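PDB 3O0H: glutathione reductase from Bartonella henselae, which probably catalyses the NADPH-dependent reduction of glutathione disulfide to glutathione, working as a dimer with bound FAD. Local coordinates for residues S24-L29 with E151-E156; A136-E141 with T291-E296; A298-N303 with M314-S319. All coordinates share one frame; numbering follows the deposited sequence. Where two conformers were deposited one is given.

Interaction 1: S24-L29 with E151-E156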
loop_
_atom_site.group_PDB
_atom_site.type_symbol
_atom_site.label_atom_id
_atom_site.label_comp_id
_atom_site.label_asym_id
_atom_site.label_seq_id
_atom_site.Cartn_x
_atom_site.Cartn_y
_atom_site.Cartn_z
ATOM N N SER B 24 10.167 -46.725 24.319
ATOM C CA SER B 24 10.419 -45.269 24.519
ATOM C C SER B 24 11.352 -44.605 23.469
ATOM O O SER B 24 12.476 -45.069 23.189
ATOM C CB SER B 24 11.012 -45.032 25.892
ATOM O OG SER B 24 10.903 -43.647 26.209
ATOM N N PHE B 25 10.910 -43.458 22.969
ATOM C CA PHE B 25 11.608 -42.759 21.895
ATOM C C PHE B 25 12.477 -41.648 22.415
ATOM O O PHE B 25 12.203 -41.068 23.479
ATOM C CB PHE B 25 10.568 -42.207 20.921
ATOM C CG PHE B 25 9.745 -43.269 20.262
ATOM C CD1 PHE B 25 10.322 -44.144 19.372
ATOM C CD2 PHE B 25 8.398 -43.424 20.576
ATOM C CE1 PHE B 25 9.579 -45.155 18.772
ATOM C CE2 PHE B 25 7.648 -44.423 19.965
ATOM C CZ PHE B 25 8.235 -45.276 19.059
ATOM N N ASP B 26 13.536 -41.318 21.664
ATOM C CA ASP B 26 14.414 -40.250 22.098
ATOM C C ASP B 26 13.666 -38.916 22.128
ATOM O O ASP B 26 13.918 -38.107 22.994
ATOM C CB ASP B 26 15.654 -40.092 21.192
ATOM C CG ASP B 26 16.557 -41.307 21.188
ATOM O OD1 ASP B 26 16.755 -41.923 22.255
ATOM O OD2 ASP B 26 17.033 -41.645 20.087
ATOM N N PHE B 27 12.739 -38.695 21.205
ATOM C CA PHE B 27 11.970 -37.439 21.143
ATOM C C PHE B 27 10.501 -37.714 20.848
ATOM O O PHE B 27 10.178 -38.708 20.217
ATOM C CB PHE B 27 12.517 -36.485 20.062
ATOM C CG PHE B 27 13.869 -36.016 20.321
ATOM C CD1 PHE B 27 14.091 -34.877 21.084
ATOM C CD2 PHE B 27 14.964 -36.721 19.818
ATOM C CE1 PHE B 27 15.405 -34.425 21.336
ATOM C CE2 PHE B 27 16.284 -36.296 20.112
ATOM C CZ PHE B 27 16.499 -35.165 20.858
ATOM N N ASP B 28 9.628 -36.802 21.289
ATOM C CA ASP B 28 8.191 -36.883 20.970
ATOM C C ASP B 28 7.958 -36.555 19.486
ATOM O O ASP B 28 7.077 -37.138 18.820
ATOM C CB ASP B 28 7.360 -35.913 21.820
ATOM C CG ASP B 28 7.422 -36.211 23.313
ATOM O OD1 ASP B 28 7.352 -37.393 23.690
ATOM O OD2 ASP B 28 7.547 -35.232 24.082
ATOM N N LEU B 29 8.785 -35.637 18.984
ATOM C CA LEU B 29 8.708 -35.147 17.628
ATOM C C LEU B 29 10.095 -34.810 17.118
ATOM O O LEU B 29 10.868 -34.073 17.783
ATOM C CB LEU B 29 7.859 -33.879 17.580
ATOM C CG LEU B 29 7.751 -33.188 16.221
ATOM C CD1 LEU B 29 6.990 -34.064 15.238
ATOM C CD2 LEU B 29 7.060 -31.842 16.417
ATOM N N GLU B 151 24.955 -40.909 13.809
ATOM C CA GLU B 151 24.092 -41.086 15.006
ATOM C C GLU B 151 22.643 -41.382 14.601
ATOM O O GLU B 151 22.092 -40.727 13.715
ATOM C CB GLU B 151 24.094 -39.825 15.899
ATOM C CG GLU B 151 23.329 -40.003 17.248
ATOM C CD GLU B 151 23.399 -38.774 18.186
ATOM O OE1 GLU B 151 23.820 -37.674 17.744
ATOM O OE2 GLU B 151 23.005 -38.916 19.371
ATOM N N ARG B 152 22.037 -42.351 15.268
ATOM C CA ARG B 152 20.631 -42.666 15.078
ATOM C C ARG B 152 19.803 -42.079 16.220
ATOM O O ARG B 152 20.254 -42.078 17.348
ATOM C CB ARG B 152 20.486 -44.174 14.951
ATOM C CG ARG B 152 21.031 -44.579 13.592
ATOM C CD ARG B 152 20.902 -46.018 13.301
ATOM N NE ARG B 152 21.395 -46.334 11.971
ATOM C CZ ARG B 152 21.163 -47.494 11.380
ATOM N NH1 ARG B 152 20.454 -48.416 12.006
ATOM N NH2 ARG B 152 21.625 -47.745 10.161
ATOM N N ILE B 153 18.690 -41.447 15.882
ATOM C CA ILE B 153 17.798 -40.777 16.815
ATOM C C ILE B 153 16.420 -41.342 16.551
ATOM O O ILE B 153 15.982 -41.364 15.415
ATOM C CB ILE B 153 17.720 -39.230 16.546
ATOM C CG1 ILE B 153 19.111 -38.558 16.598
ATOM C CG2 ILE B 153 16.722 -38.556 17.504
ATOM C CD1 ILE B 153 19.731 -38.620 17.909
ATOM N N SER B 154 15.698 -41.737 17.597
ATOM C CA SER B 154 14.339 -42.203 17.416
ATOM C C SER B 154 13.312 -41.168 17.834
ATOM O O SER B 154 13.576 -40.318 18.690
ATOM C CB SER B 154 14.086 -43.489 18.192
ATOM O OG SER B 154 14.094 -43.208 19.585
ATOM N N ALA B 155 12.118 -41.295 17.276
ATOM C CA ALA B 155 11.048 -40.344 17.546
ATOM C C ALA B 155 9.681 -40.955 17.369
ATOM O O ALA B 155 9.454 -41.787 16.480
ATOM C CB ALA B 155 11.188 -39.080 16.648
ATOM N N GLU B 156 8.766 -40.514 18.214
ATOM C CA GLU B 156 7.418 -41.007 18.154
ATOM C C GLU B 156 6.706 -40.508 16.935
ATOM O O GLU B 156 5.994 -41.273 16.312
ATOM C CB GLU B 156 6.612 -40.580 19.398
ATOM C CG GLU B 156 5.211 -41.171 19.436
ATOM C CD GLU B 156 4.525 -40.970 20.798
ATOM O OE1 GLU B 156 5.054 -40.226 21.681
ATOM O OE2 GLU B 156 3.445 -41.579 20.988
HETATM O O HOH W 1 14.714 -45.469 20.940
HETATM O O HOH W 2 18.384 -43.776 19.564
HETATM O O HOH W 3 4.609 -37.341 20.090
#
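Phe27 and Ala155 form a parallel beta bridge, their CA atoms 4.7 Å apart, where the N-terminal segment 24-29 comes alongside strand 152-155. Two backbone bonds hold the bridge: Phe27 N gives its hydrogen to Ser154 O, and Glu156 N reaches Phe27 O at 3.0 Å. The pairing is brief, because the chain turns a corner at both Asp28 and Glu156.

Ahead of the bridge, side chains take part in joining the two backbones. Asp26 N donates to Ser154 OG at 2.9 Å, while Ser154 N donates to Asp26 OD2 at 2.8 Å. The second bond is nearly straight (173°), but it meets OD2 on its anti side and well out of the carboxylate plane. Ser154 OG lies between its own backbone N and carbonyl carbon (chi1 69°), a rotation that presents it to Asp26 N. Waters reach both side chains, one joining Ser154 OG to Ser24 O and another donating to Asp26 OD2.

The Phe25 ring lies against the backbone at 155-156: Glu156 CA sits over one face in a CH-pi contact, 3.9 Å from the ring centroid, and Ser154 CB meets the edge. His142 also stacks with this ring. Phe27 instead turns a ring edge to Ile153, CD2 touching CG2 at 3.4 Å, and both residues pack on Tyr132. Asp28 OD1 and Glu156 OE1 stand 4.2 Å apart, which may raise the proton affinity of either carboxylate; the other oxygen of Asp28, OD2, accepts a hydrogen bond from Arg51 N.

This is where a three-stranded antiparallel sheet meets the first strand of the parallel sheet, a junction belonging to the FAD-binding domain of the pyridine nucleotide-disulfide oxidoreductases.

Interaction 2: A136-E141 with T291-E296. With FAD (flavin-adenine dinucleotide), chain H.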
loop_
_atom_site.group_PDB
_atom_site.type_symbol
_atom_site.label_atom_id
_atom_site.label_comp_id
_atom_site.label_asym_id
_atom_site.label_seq_id
_atom_site.Cartn_x
_atom_site.Cartn_y
_atom_site.Cartn_z
ATOM N N ALA B 136 19.342 -35.202 8.046
ATOM C CA ALA B 136 18.756 -36.416 8.629
ATOM C C ALA B 136 18.034 -37.160 7.504
ATOM O O ALA B 136 17.347 -36.550 6.689
ATOM C CB ALA B 136 17.749 -36.070 9.708
ATOM N N VAL B 137 18.153 -38.482 7.534
ATOM C CA VAL B 137 17.465 -39.397 6.638
ATOM C C VAL B 137 16.790 -40.490 7.456
ATOM O O VAL B 137 17.227 -40.816 8.561
ATOM C CB VAL B 137 18.420 -40.017 5.597
ATOM C CG1 VAL B 137 19.230 -38.934 4.899
ATOM C CG2 VAL B 137 19.373 -41.054 6.206
ATOM N N PHE B 138 15.733 -41.080 6.912
ATOM C CA PHE B 138 15.063 -42.203 7.596
ATOM C C PHE B 138 15.895 -43.465 7.498
ATOM O O PHE B 138 16.457 -43.782 6.444
ATOM C CB PHE B 138 13.682 -42.507 6.999
ATOM C CG PHE B 138 12.635 -41.442 7.256
ATOM C CD1 PHE B 138 12.496 -40.369 6.407
ATOM C CD2 PHE B 138 11.753 -41.563 8.315
ATOM C CE1 PHE B 138 11.512 -39.401 6.638
ATOM C CE2 PHE B 138 10.769 -40.633 8.545
ATOM C CZ PHE B 138 10.641 -39.556 7.706
ATOM N N VAL B 139 15.939 -44.193 8.613
ATOM C CA VAL B 139 16.450 -45.547 8.676
ATOM C C VAL B 139 15.275 -46.554 8.649
ATOM O O VAL B 139 15.361 -47.598 8.040
ATOM C CB VAL B 139 17.213 -45.760 10.010
ATOM C CG1 VAL B 139 17.510 -47.246 10.237
ATOM C CG2 VAL B 139 18.479 -44.947 10.006
ATOM N N ASP B 140 14.224 -46.216 9.373
ATOM C CA ASP B 140 12.953 -46.932 9.416
ATOM C C ASP B 140 11.829 -45.952 9.846
ATOM O O ASP B 140 12.032 -44.758 9.863
ATOM C CB ASP B 140 13.020 -48.176 10.313
ATOM C CG ASP B 140 13.139 -47.868 11.788
ATOM O OD1 ASP B 140 12.896 -46.726 12.224
ATOM O OD2 ASP B 140 13.514 -48.822 12.533
ATOM N N GLU B 141 10.640 -46.485 10.104
ATOM C CA GLU B 141 9.492 -45.662 10.424
ATOM C C GLU B 141 9.641 -44.701 11.627
ATOM O O GLU B 141 8.972 -43.654 11.642
ATOM C CB GLU B 141 8.282 -46.563 10.598
ATOM C CG GLU B 141 7.935 -47.327 9.355
ATOM C CD GLU B 141 8.551 -48.733 9.198
ATOM O OE1 GLU B 141 9.620 -49.088 9.791
ATOM O OE2 GLU B 141 7.920 -49.482 8.427
ATOM N N THR B 291 14.113 -36.891 -2.730
ATOM C CA THR B 291 15.118 -37.884 -3.190
ATOM C C THR B 291 16.176 -38.064 -2.122
ATOM O O THR B 291 16.634 -37.095 -1.524
ATOM C CB THR B 291 15.878 -37.441 -4.495
ATOM O OG1 THR B 291 14.933 -37.074 -5.505
ATOM C CG2 THR B 291 16.686 -38.567 -5.063
ATOM N N GLY B 292 16.574 -39.299 -1.903
ATOM C CA GLY B 292 17.675 -39.602 -0.988
ATOM C C GLY B 292 17.323 -39.338 0.468
ATOM O O GLY B 292 18.212 -39.174 1.301
ATOM N N LEU B 293 16.033 -39.327 0.786
ATOM C CA LEU B 293 15.557 -39.014 2.149
ATOM C C LEU B 293 15.238 -40.248 2.972
ATOM O O LEU B 293 15.013 -40.162 4.180
ATOM C CB LEU B 293 14.330 -38.064 2.072
ATOM C CG LEU B 293 13.656 -37.535 3.334
ATOM C CD1 LEU B 293 14.694 -36.892 4.274
ATOM C CD2 LEU B 293 12.549 -36.522 3.006
ATOM N N GLY B 294 15.176 -41.411 2.332
ATOM C CA GLY B 294 14.842 -42.648 3.017
ATOM C C GLY B 294 13.362 -42.798 3.169
ATOM O O GLY B 294 12.896 -43.603 3.971
ATOM N N LEU B 295 12.577 -42.064 2.385
ATOM C CA LEU B 295 11.097 -42.195 2.531
ATOM C C LEU B 295 10.646 -43.614 2.254
ATOM O O LEU B 295 9.662 -44.100 2.835
ATOM C CB LEU B 295 10.364 -41.198 1.623
ATOM C CG LEU B 295 10.542 -39.759 2.054
ATOM C CD1 LEU B 295 10.020 -38.800 0.935
ATOM C CD2 LEU B 295 9.888 -39.470 3.444
ATOM N N GLU B 296 11.356 -44.297 1.367
ATOM C CA GLU B 296 11.052 -45.687 1.042
ATOM C C GLU B 296 11.327 -46.655 2.212
ATOM O O GLU B 296 10.736 -47.690 2.306
ATOM C CB GLU B 296 11.786 -46.130 -0.230
ATOM C CG GLU B 296 13.301 -46.170 -0.100
ATOM C CD GLU B 296 14.000 -44.821 -0.158
ATOM O OE1 GLU B 296 13.388 -43.722 -0.212
ATOM O OE2 GLU B 296 15.231 -44.866 -0.165
HETATM P PA FAD H . 12.255 -24.496 3.217
HETATM O O1A FAD H . 12.895 -24.574 1.864
HETATM O O2A FAD H . 12.101 -23.098 3.750
HETATM O O5B FAD H . 13.022 -25.376 4.309
HETATM C C5B FAD H . 13.493 -26.687 4.082
HETATM C C4B FAD H . 14.736 -26.824 4.937
HETATM O O4B FAD H . 15.111 -28.186 5.081
HETATM C C3B FAD H . 15.955 -26.099 4.378
HETATM O O3B FAD H . 16.525 -25.249 5.378
HETATM C C2B FAD H . 16.920 -27.210 4.007
HETATM O O2B FAD H . 18.254 -26.819 4.226
HETATM C C1B FAD H . 16.561 -28.312 4.944
HETATM N N9A FAD H . 16.662 -29.725 4.544
HETATM C C8A FAD H . 16.178 -30.314 3.413
HETATM N N7A FAD H . 16.357 -31.639 3.518
HETATM C C5A FAD H . 16.950 -31.881 4.725
HETATM C C6A FAD H . 17.288 -33.031 5.388
HETATM N N6A FAD H . 17.130 -34.252 4.854
HETATM N N1A FAD H . 17.850 -32.940 6.638
HETATM C C2A FAD H . 18.020 -31.705 7.218
HETATM N N3A FAD H . 17.655 -30.566 6.581
HETATM C C4A FAD H . 17.089 -30.686 5.372
HETATM N N1 FAD H . 7.808 -17.494 -1.167
HETATM C C2 FAD H . 6.968 -16.450 -0.836
HETATM O O2 FAD H . 5.914 -16.616 -0.171
HETATM N N3 FAD H . 7.285 -15.209 -1.226
HETATM C C4 FAD H . 8.445 -14.916 -1.923
HETATM O O4 FAD H . 8.660 -13.728 -2.196
HETATM C C4X FAD H . 9.301 -15.964 -2.262
HETATM N N5 FAD H . 10.472 -15.744 -2.935
HETATM C C5X FAD H . 11.304 -16.830 -3.206
HETATM C C6 FAD H . 12.475 -16.586 -3.902
HETATM C C7 FAD H . 13.351 -17.623 -4.190
HETATM C C7M FAD H . 14.630 -17.301 -4.943
HETATM C C8 FAD H . 13.055 -18.907 -3.774
HETATM C C8M FAD H . 13.974 -20.063 -4.111
HETATM C C9 FAD H . 11.868 -19.163 -3.099
HETATM C C9A FAD H . 10.982 -18.117 -2.817
HETATM N N10 FAD H . 9.794 -18.318 -2.137
HETATM C C10 FAD H . 8.977 -17.255 -1.845
HETATM C "C1'" FAD H . 9.359 -19.659 -1.693
HETATM C "C2'" FAD H . 9.669 -19.959 -0.248
HETATM O "O2'" FAD H . 11.071 -19.900 -0.066
HETATM C "C3'" FAD H . 9.165 -21.345 0.058
HETATM O "O3'" FAD H . 7.829 -21.559 -0.360
HETATM C "C4'" FAD H . 9.370 -21.666 1.523
HETATM O "O4'" FAD H . 10.754 -21.490 1.836
HETATM C "C5'" FAD H . 8.978 -23.107 1.823
HETATM O "O5'" FAD H . 9.114 -23.384 3.235
HETATM P P FAD H . 9.437 -24.907 3.625
HETATM O O1P FAD H . 9.377 -25.066 5.128
HETATM O O2P FAD H . 8.505 -25.832 2.872
HETATM O O3P FAD H . 10.866 -25.281 3.051
#
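Ala136 and Leu293 meet at the adenine end of the FAD pocket, where strand 136-138 faces the loop that leads into helix 295-298. The backbone of Ala136 reads the edge of the base that carries N1A and N6A: Ala136 N donates to N1A at 3.1 Å, and FAD N6A donates back to Ala136 O at 2.9 Å. With its CG anti to the backbone N (chi1 -178°), Leu293 brings CD1 up beside this pair, 3.6 Å from Ala136 O and equally close to N6A.

One backbone bond ties the two segments directly. Phe138 N donates to Leu293 O at 3.0 Å, almost straight at 170°, although the donor is tilted away from the carbonyl plane. The same carbonyl oxygen lies at the edge of the Phe138 ring, near CD1, and thus meets both the backbone N-H and the ring edge of Phe138. Phe138 CB presses on Gly294 O at 3.3 Å. Farther out, the ring crosses Leu295, CE1 against CD2 at 3.6 Å. Val137 makes a lighter contact, its CG1 lying 3.7 Å from Gly292 O. Gly292 and Gly294 both have positive phi, letting the loop curl round Leu293 before the helix starts; at Gly294, the closeness of Phe138 O also leaves no room for a side chain.

Two arginines bind main-chain oxygens at the margins, Arg135 that of Gly292 and Arg297 that of Val139. In the interior, Phe138, Leu293 and Leu295 all rest on Ile160 of strand 158-160, while Phe138 also touches Ile32 of strand 27-32 and Leu144 of the adjoining strand 143-146.

Interaction 3: A298-N303 with M314-S319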
loop_
_atom_site.group_PDB
_atom_site.type_symbol
_atom_site.label_atom_id
_atom_site.label_comp_id
_atom_site.label_asym_id
_atom_site.label_seq_id
_atom_site.Cartn_x
_atom_site.Cartn_y
_atom_site.Cartn_z
ATOM N N ALA B 298 10.646 -45.655 5.325
ATOM C CA ALA B 298 9.513 -45.374 6.220
ATOM C C ALA B 298 8.203 -45.813 5.642
ATOM O O ALA B 298 7.181 -45.828 6.346
ATOM C CB ALA B 298 9.456 -43.912 6.544
ATOM N N GLY B 299 8.178 -46.143 4.357
ATOM C CA GLY B 299 6.915 -46.476 3.697
ATOM C C GLY B 299 6.021 -45.282 3.351
ATOM O O GLY B 299 4.813 -45.454 3.100
ATOM N N VAL B 300 6.618 -44.088 3.263
ATOM C CA VAL B 300 5.863 -42.849 3.001
ATOM C C VAL B 300 5.622 -42.687 1.521
ATOM O O VAL B 300 6.562 -42.729 0.723
ATOM C CB VAL B 300 6.568 -41.616 3.572
ATOM C CG1 VAL B 300 5.971 -40.290 2.985
ATOM C CG2 VAL B 300 6.539 -41.643 5.142
ATOM N N LYS B 301 4.375 -42.483 1.152
ATOM C CA LYS B 301 4.000 -42.383 -0.257
ATOM C C LYS B 301 4.378 -41.013 -0.868
ATOM O O LYS B 301 4.114 -39.945 -0.299
ATOM C CB LYS B 301 2.506 -42.692 -0.418
ATOM C CG LYS B 301 1.866 -42.276 -1.743
ATOM C CD LYS B 301 1.832 -43.378 -2.729
ATOM C CE LYS B 301 1.383 -42.900 -4.106
ATOM N NZ LYS B 301 1.666 -43.976 -5.079
ATOM N N VAL B 302 5.018 -41.091 -2.026
ATOM C CA VAL B 302 5.426 -39.962 -2.819
ATOM C C VAL B 302 4.807 -40.123 -4.207
ATOM O O VAL B 302 4.823 -41.198 -4.763
ATOM C CB VAL B 302 6.940 -39.927 -2.946
ATOM C CG1 VAL B 302 7.392 -38.761 -3.828
ATOM C CG2 VAL B 302 7.581 -39.866 -1.533
ATOM N N ASN B 303 4.248 -39.066 -4.764
ATOM C CA ASN B 303 3.534 -39.166 -6.028
ATOM C C ASN B 303 4.454 -38.943 -7.216
ATOM O O ASN B 303 5.632 -38.749 -7.027
ATOM C CB ASN B 303 2.320 -38.199 -6.085
ATOM C CG ASN B 303 2.710 -36.730 -6.142
ATOM O OD1 ASN B 303 3.852 -36.345 -6.395
ATOM N ND2 ASN B 303 1.723 -35.889 -5.902
ATOM N N MET B 314 -2.612 -33.038 7.210
ATOM C CA MET B 314 -1.165 -32.981 6.929
ATOM C C MET B 314 -0.454 -34.331 7.251
ATOM O O MET B 314 0.788 -34.386 7.321
ATOM C CB MET B 314 -0.458 -31.820 7.658
ATOM C CG MET B 314 -1.132 -30.453 7.560
ATOM S SD MET B 314 -1.452 -30.062 5.863
ATOM C CE MET B 314 0.151 -29.746 5.251
ATOM N N THR B 315 -1.236 -35.400 7.367
ATOM C CA THR B 315 -0.712 -36.745 7.673
ATOM C C THR B 315 -0.335 -37.455 6.370
ATOM O O THR B 315 -1.100 -37.467 5.372
ATOM C CB THR B 315 -1.754 -37.662 8.374
ATOM O OG1 THR B 315 -2.678 -36.884 9.152
ATOM C CG2 THR B 315 -1.055 -38.718 9.311
ATOM N N THR B 316 0.812 -38.099 6.406
ATOM C CA THR B 316 1.154 -39.095 5.380
ATOM C C THR B 316 0.297 -40.368 5.526
ATOM O O THR B 316 -0.588 -40.494 6.412
ATOM C CB THR B 316 2.686 -39.460 5.387
ATOM O OG1 THR B 316 2.969 -40.349 6.473
ATOM C CG2 THR B 316 3.585 -38.166 5.496
ATOM N N ASN B 317 0.562 -41.341 4.647
ATOM C CA ASN B 317 -0.020 -42.678 4.782
ATOM C C ASN B 317 0.531 -43.490 5.963
ATOM O O ASN B 317 0.041 -44.573 6.211
ATOM C CB ASN B 317 0.110 -43.462 3.471
ATOM C CG ASN B 317 1.565 -43.777 3.117
ATOM O OD1 ASN B 317 2.427 -42.942 3.220
ATOM N ND2 ASN B 317 1.816 -45.006 2.711
ATOM N N VAL B 318 1.542 -42.980 6.660
ATOM C CA VAL B 318 2.018 -43.544 7.904
ATOM C C VAL B 318 1.585 -42.628 9.052
ATOM O O VAL B 318 2.024 -41.475 9.138
ATOM C CB VAL B 318 3.555 -43.703 7.913
ATOM C CG1 VAL B 318 4.039 -44.352 9.225
ATOM C CG2 VAL B 318 3.964 -44.548 6.693
ATOM N N SER B 319 0.756 -43.179 9.943
ATOM C CA SER B 319 -0.072 -42.388 10.853
ATOM C C SER B 319 0.717 -41.469 11.825
ATOM O O SER B 319 0.158 -40.524 12.304
ATOM C CB SER B 319 -1.065 -43.297 11.611
ATOM O OG SER B 319 -0.369 -44.144 12.545
#
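Ala298 O touches Val318 CG2 at 3.5 Å, the first contact between two irregular segments on the connection that runs from helix 295-298 to strand 321-323, the last strand of the parallel sheet in the FAD-binding domain. At the centre of the contact, a single asparagine amide bonds to two backbone positions of the other segment, and an ST turn shapes the chain around it.

Gly299 leaves the helix with a positive phi of 76°. Its carbonyl oxygen then accepts a hydrogen bond from Asn317 ND2 at 3.1 Å, the donor approaching almost in line with the C=O bond.

Both methyls of Val300 reach Thr316, CG1 against its CG2 at 4.1 Å and CG2 beside its OG1; Val300 CG2 also lies 4.2 Å from Val318 CG2. Thr316 and Val318 each cross the valine at about a right angle. Val308 and Ile321 also cover Val300, continuing the apolar layer into the loop and the strand. The CA of Val300 sits 3.4 Å from Asn317 OD1, close to the plane of the amide.

Lys301 provides the second grip. Its backbone N donates to Asn317 OD1 at 2.9 Å, coming from above the carbonyl plane and not along a lone pair. Asn317 CG lies between its own N and carbonyl carbon (chi1 66°), which lets one amide reach Gly299 O with its nitrogen and Lys301 N with its oxygen. The aliphatic base of the lysine also packs here, Lys301 CB lying 3.6 Å from Asn317 OD1, whereas the chain beyond it bends and leads away.

Next to Asn317 in the chain, Thr316 OG1 is hydrogen-bonded to Ile321 O and closes the ST turn by accepting from Val318 N at 3.0 Å, with an N-H...O angle of 154°.

From the N terminus, segment 24-29 pairs with 151-156, so interaction 1 closes a loop of 121 residues. Inside that loop, 136-141 opens interaction 2, which closes only at 291-296; the two therefore cross. They share the three-stranded antiparallel sheet: interaction 1 joins its strand 152-155 to the parallel sheet, and interaction 2 joins its strand 136-138 to the approach to helix 295-298. Arg152 NH1 and Val139 CG1 touch between them. Interaction 3 follows in series, closing a short ten-residue loop between that helix and strand 321-323. It meets interaction 2 directly, through a probable hydrogen bond between Leu295 O and Val300 N and through Phe138 packing on Ala298.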